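Local coordinates for dTDP-glucose 4,6-dehydratase (Klebsiella pneumoniae, PDB 5U4Q) that acts as an NAD-dependent epimerase of the epimerase/dehydratase family, binding NAD and probably working on a nucleotide-linked sugar, at the interface of chains A and B. Sequence-based numbering; all coordinates share one arbitrary frame. Chains: chain A/B, dTDP-glucose 4,6-dehydratase.

Contact 1: the interface of chains A and B. Residues chain A 135-138, 146, 149; chain B 244, 246-247.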
loop_
_atom_site.group_PDB
_atom_site.type_symbol
_atom_site.label_atom_id
_atom_site.label_comp_id
_atom_site.label_asym_id
_atom_site.label_seq_id
_atom_site.Cartn_x
_atom_site.Cartn_y
_atom_site.Cartn_z
ATOM N N LEU A 135 15.104 0.900 -0.243
ATOM C CA LEU A 135 16.438 0.924 -0.875
ATOM C C LEU A 135 17.194 2.225 -0.652
ATOM O O LEU A 135 18.343 2.341 -1.099
ATOM C CB LEU A 135 16.303 0.667 -2.375
ATOM C CG LEU A 135 15.871 -0.741 -2.832
ATOM C CD1 LEU A 135 15.608 -0.742 -4.330
ATOM C CD2 LEU A 135 16.915 -1.774 -2.455
ATOM N N ASN A 136 16.575 3.212 0.004
ATOM C CA ASN A 136 17.247 4.494 0.250
ATOM C C ASN A 136 18.586 4.311 0.961
ATOM O O ASN A 136 18.717 3.466 1.850
ATOM C CB ASN A 136 16.420 5.431 1.139
ATOM C CG ASN A 136 15.129 5.902 0.496
ATOM O OD1 ASN A 136 14.633 5.321 -0.482
ATOM N ND2 ASN A 136 14.546 6.939 1.082
ATOM N N ARG A 137 19.574 5.113 0.559
ATOM C CA ARG A 137 20.915 5.082 1.157
ATOM C C ARG A 137 21.373 6.410 1.778
ATOM O O ARG A 137 22.254 6.408 2.628
ATOM C CB ARG A 137 21.942 4.590 0.126
ATOM C CG ARG A 137 22.138 3.082 0.166
ATOM C CD ARG A 137 22.806 2.529 -1.085
ATOM N NE ARG A 137 21.832 2.326 -2.151
ATOM C CZ ARG A 137 22.087 1.712 -3.299
ATOM N NH1 ARG A 137 21.121 1.576 -4.190
ATOM N NH2 ARG A 137 23.298 1.234 -3.556
ATOM N N LYS A 138 20.768 7.526 1.373
ATOM C CA LYS A 138 21.146 8.842 1.915
ATOM C C LYS A 138 20.752 8.940 3.386
ATOM O O LYS A 138 19.574 8.755 3.725
ATOM C CB LYS A 138 20.475 9.970 1.128
ATOM C CG LYS A 138 20.855 11.367 1.619
ATOM C CD LYS A 138 19.654 12.295 1.810
ATOM C CE LYS A 138 18.657 11.685 2.790
ATOM N NZ LYS A 138 17.774 12.620 3.528
ATOM N N SER A 146 12.103 10.128 -0.578
ATOM C CA SER A 146 11.172 9.286 -1.311
ATOM C C SER A 146 11.103 7.952 -0.600
ATOM O O SER A 146 12.067 7.502 0.026
ATOM C CB SER A 146 11.608 9.115 -2.770
ATOM O OG SER A 146 12.824 8.419 -2.859
ATOM N N HIS A 149 10.334 2.606 -2.878
ATOM C CA HIS A 149 11.057 1.372 -3.209
ATOM C C HIS A 149 11.186 0.441 -2.039
ATOM O O HIS A 149 12.281 0.134 -1.587
ATOM C CB HIS A 149 12.452 1.740 -3.750
ATOM C CG HIS A 149 12.412 2.529 -5.006
ATOM N ND1 HIS A 149 12.506 3.904 -5.017
ATOM C CD2 HIS A 149 12.300 2.145 -6.300
ATOM C CE1 HIS A 149 12.429 4.333 -6.265
ATOM N NE2 HIS A 149 12.301 3.284 -7.063
ATOM N N TRP B 244 21.877 0.930 -9.965
ATOM C CA TRP B 244 20.806 1.884 -9.670
ATOM C C TRP B 244 20.743 2.224 -8.179
ATOM O O TRP B 244 20.929 1.362 -7.330
ATOM C CB TRP B 244 19.457 1.312 -10.125
ATOM C CG TRP B 244 18.277 2.226 -9.982
ATOM C CD1 TRP B 244 17.727 2.992 -10.947
ATOM C CD2 TRP B 244 17.482 2.435 -8.801
ATOM N NE1 TRP B 244 16.646 3.677 -10.462
ATOM C CE2 TRP B 244 16.482 3.362 -9.138
ATOM C CE3 TRP B 244 17.530 1.931 -7.496
ATOM C CZ2 TRP B 244 15.530 3.796 -8.226
ATOM C CZ3 TRP B 244 16.579 2.360 -6.589
ATOM C CH2 TRP B 244 15.600 3.285 -6.956
ATOM N N VAL B 246 18.476 4.964 -5.335
ATOM C CA VAL B 246 17.349 5.856 -5.169
ATOM C C VAL B 246 17.760 7.306 -5.421
ATOM O O VAL B 246 17.042 8.074 -6.053
ATOM C CB VAL B 246 16.786 5.738 -3.721
ATOM C CG1 VAL B 246 15.788 6.850 -3.426
ATOM C CG2 VAL B 246 16.163 4.360 -3.496
ATOM N N GLU B 247 18.952 7.644 -4.949
ATOM C CA GLU B 247 19.437 9.015 -4.996
ATOM C C GLU B 247 19.707 9.564 -6.408
ATOM O O GLU B 247 19.580 10.769 -6.629
ATOM C CB GLU B 247 20.663 9.145 -4.092
ATOM C CG GLU B 247 20.352 8.929 -2.602
ATOM C CD GLU B 247 20.044 7.476 -2.206
ATOM O OE1 GLU B 247 20.572 6.528 -2.842
ATOM O OE2 GLU B 247 19.276 7.275 -1.212
HETATM O O HOH W 1 19.724 3.821 -2.950
#
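The A:Leu135 to A:Lys138 stretch meets B:Trp244, B:Val246 and B:Glu247 as loop against loop, and the backbone bends at A:Arg137 (psi -21°), which turns the N-H groups of A:Arg137 and A:Lys138 to the same side, toward chain B. Both give hydrogen bonds to the carboxylate oxygen B:Glu247 OE2, at 2.8 Å from A:Arg137 N and 3.0 Å from A:Lys138 N. The two donors come from the same face of the carboxylate. A:Arg137 N arrives on the syn side, while A:Lys138 N sits well above the plane. The bend at chi2 of B:Glu247 (72°) carries its acid group to this turn. The other oxygen, B:Glu247 OE1, lies 2.8 Å from water 1. That water also joins A:Leu135 O, A:Arg137 NE and B:Val246 N, and so bridges the two loops. The guanidinium of A:Arg137 reaches on to B:Trp244 O, which takes NH1 on a lone pair at 3.2 Å. Its positive charge may favour an ionised B:Glu247. B:Val246 puts CG1 against A:Ser146 OG, 3.4 Å away, and CG2 against the A:Leu135 backbone. Both methyls also touch A:Asn136 OD1. The amide of A:Asn136 is fixed from its other end, where ND2 bonds A:Ser146 O at 2.8 Å, nearly in the amide plane. The rim of the B:Trp244 ring points into the face of A:His149, with CH2 over the imidazole centre and planes 58° apart. A:Leu135 CD1 touches CZ3 of the same indole. The patch ties loops of the two subunits together at one end of the two-fold interface and may steady the segment leading into helix 153-172.

Contact 2: the interface of chains A and B. Residues chain A 67, 110-111, 114, 168; chain B 98-99.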
loop_
_atom_site.group_PDB
_atom_site.type_symbol
_atom_site.label_atom_id
_atom_site.label_comp_id
_atom_site.label_asym_id
_atom_site.label_seq_id
_atom_site.Cartn_x
_atom_site.Cartn_y
_atom_site.Cartn_z
ATOM N N ARG A 67 -15.181 -6.785 9.255
ATOM C CA ARG A 67 -15.811 -5.543 8.826
ATOM C C ARG A 67 -17.011 -5.166 9.680
ATOM O O ARG A 67 -17.111 -4.030 10.135
ATOM C CB ARG A 67 -16.242 -5.602 7.349
ATOM C CG ARG A 67 -16.928 -4.313 6.899
ATOM C CD ARG A 67 -17.358 -4.331 5.450
ATOM N NE ARG A 67 -18.187 -3.162 5.159
ATOM C CZ ARG A 67 -18.825 -2.946 4.008
ATOM N NH1 ARG A 67 -18.728 -3.820 3.005
ATOM N NH2 ARG A 67 -19.550 -1.840 3.857
ATOM N N LEU A 110 -8.227 -0.192 6.262
ATOM C CA LEU A 110 -9.413 0.414 5.663
ATOM C C LEU A 110 -10.571 0.421 6.657
ATOM O O LEU A 110 -11.274 1.420 6.734
ATOM C CB LEU A 110 -9.833 -0.293 4.381
ATOM C CG LEU A 110 -11.048 0.332 3.668
ATOM C CD1 LEU A 110 -10.870 1.804 3.331
ATOM C CD2 LEU A 110 -11.404 -0.477 2.425
ATOM N N ASN A 111 -10.758 -0.668 7.418
ATOM C CA ASN A 111 -11.843 -0.691 8.431
ATOM C C ASN A 111 -11.646 0.426 9.447
ATOM O O ASN A 111 -12.608 1.069 9.863
ATOM C CB ASN A 111 -11.971 -2.070 9.087
ATOM C CG ASN A 111 -12.446 -3.119 8.106
ATOM O OD1 ASN A 111 -13.063 -2.771 7.093
ATOM N ND2 ASN A 111 -12.141 -4.390 8.361
ATOM N N GLU A 114 -12.564 3.758 7.635
ATOM C CA GLU A 114 -14.029 3.836 7.484
ATOM C C GLU A 114 -14.695 4.183 8.793
ATOM O O GLU A 114 -15.615 5.018 8.826
ATOM C CB GLU A 114 -14.583 2.556 6.876
ATOM C CG GLU A 114 -14.412 2.519 5.366
ATOM C CD GLU A 114 -15.321 3.520 4.661
ATOM O OE1 GLU A 114 -16.542 3.253 4.682
ATOM O OE2 GLU A 114 -14.845 4.517 4.083
ATOM N N TYR A 168 -8.005 9.809 2.884
ATOM C CA TYR A 168 -9.089 10.040 3.830
ATOM C C TYR A 168 -9.005 11.436 4.459
ATOM O O TYR A 168 -10.049 12.080 4.695
ATOM C CB TYR A 168 -9.167 8.889 4.851
ATOM C CG TYR A 168 -10.040 7.774 4.338
ATOM C CD1 TYR A 168 -9.730 7.100 3.167
ATOM C CD2 TYR A 168 -11.209 7.429 4.994
ATOM C CE1 TYR A 168 -10.576 6.122 2.653
ATOM C CE2 TYR A 168 -12.041 6.432 4.504
ATOM C CZ TYR A 168 -11.728 5.799 3.323
ATOM O OH TYR A 168 -12.549 4.826 2.787
ATOM N N PRO B 98 -16.011 1.584 -0.816
ATOM C CA PRO B 98 -14.575 1.403 -0.650
ATOM C C PRO B 98 -14.132 -0.070 -0.569
ATOM O O PRO B 98 -13.020 -0.404 -0.982
ATOM C CB PRO B 98 -14.272 2.122 0.680
ATOM C CG PRO B 98 -15.497 2.871 1.042
ATOM C CD PRO B 98 -16.635 2.214 0.357
ATOM N N TYR B 99 -14.976 -0.931 -0.012
ATOM C CA TYR B 99 -14.634 -2.342 0.175
ATOM C C TYR B 99 -14.360 -3.095 -1.120
ATOM O O TYR B 99 -13.532 -3.999 -1.126
ATOM C CB TYR B 99 -15.645 -3.048 1.069
ATOM C CG TYR B 99 -15.532 -2.474 2.446
ATOM C CD1 TYR B 99 -14.514 -2.892 3.283
ATOM C CD2 TYR B 99 -16.366 -1.451 2.878
ATOM C CE1 TYR B 99 -14.353 -2.347 4.541
ATOM C CE2 TYR B 99 -16.206 -0.883 4.140
ATOM C CZ TYR B 99 -15.199 -1.340 4.962
ATOM O OH TYR B 99 -15.048 -0.786 6.210
HETATM O O HOH W 2 -15.733 -1.842 9.039
HETATM O O HOH W 3 -17.902 -0.947 7.323
#
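B:Pro98 and B:Tyr99 pack on A:Arg67, A:Leu110, A:Asn111 and A:Glu114 in a helix-to-helix contact of a two-fold homodimer interface. It joins the subunits by inserting one tyrosine among side chains of the partner. This pairing is consistent with the four-helix bundle by which the family usually dimerises, although the structure alone does not show the state in solution. B:Tyr99 lies between two layers. On one face, the guanidinium of A:Arg67 stacks nearly parallel, with planes 16° apart. A:Arg67 NE lies 3.4 Å from the centroid of the B:Tyr99 ring, in a cation-pi contact. The A:Arg67 chain is fully extended from the helix (chi1 179°, chi2 180°), which lays its CG and CD along the ring as well. On the other side of the ring plane, A:Leu110 places its CD2 methyl 4.0 Å from B:Tyr99 CD1. A:Glu114 CG also lies on that side, close to the phenol end. The phenol hydroxyl B:Tyr99 OH donates to the side-chain carbonyl A:Asn111 OD1 at 2.9 Å. That oxygen lies in the plane of the phenol ring, while the donor is tilted from the carbonyl plane of the amide. Waters 2 and 3 also lie at 3.1 Å from B:Tyr99 OH. Water 2 passes the link to A:Arg67 O, and water 3 meets A:Arg67 NE at the edge of the guanidinium. The polar end of the tyrosine is therefore well supplied with partners. Nearby, the carboxylate of A:Glu114 crosses the proline at about a right angle and meets its CG, with A:Glu114 OE2 3.5 Å from B:Pro98 CG. A:Tyr168 OH donates to A:Glu114 OE2 at 2.7 Å and holds the acid in place from its anti side. B:Pro98 and B:Tyr99 begin helix 98-118, and their partners come from the later part of the same helix in chain A, from the start of helix 67-77 and from helix 153-172.

The centres of contact 1 and contact 2 lie about 31 Å apart, so they brace the same chain A and chain B pairing at well-separated places. They share no residue. Contact 1 is made by loops, and contact 2 by helices. Helix 153-172 relates them: the A:Ser146 and A:His149 loop leads into its start, while A:Tyr168 lies near its end. In this family that helix begins with the catalytic YxxxK motif, so dimer packing could bear on the active site. The two-fold axis repeats both contacts with the chains exchanged, giving four such patches in the dimer.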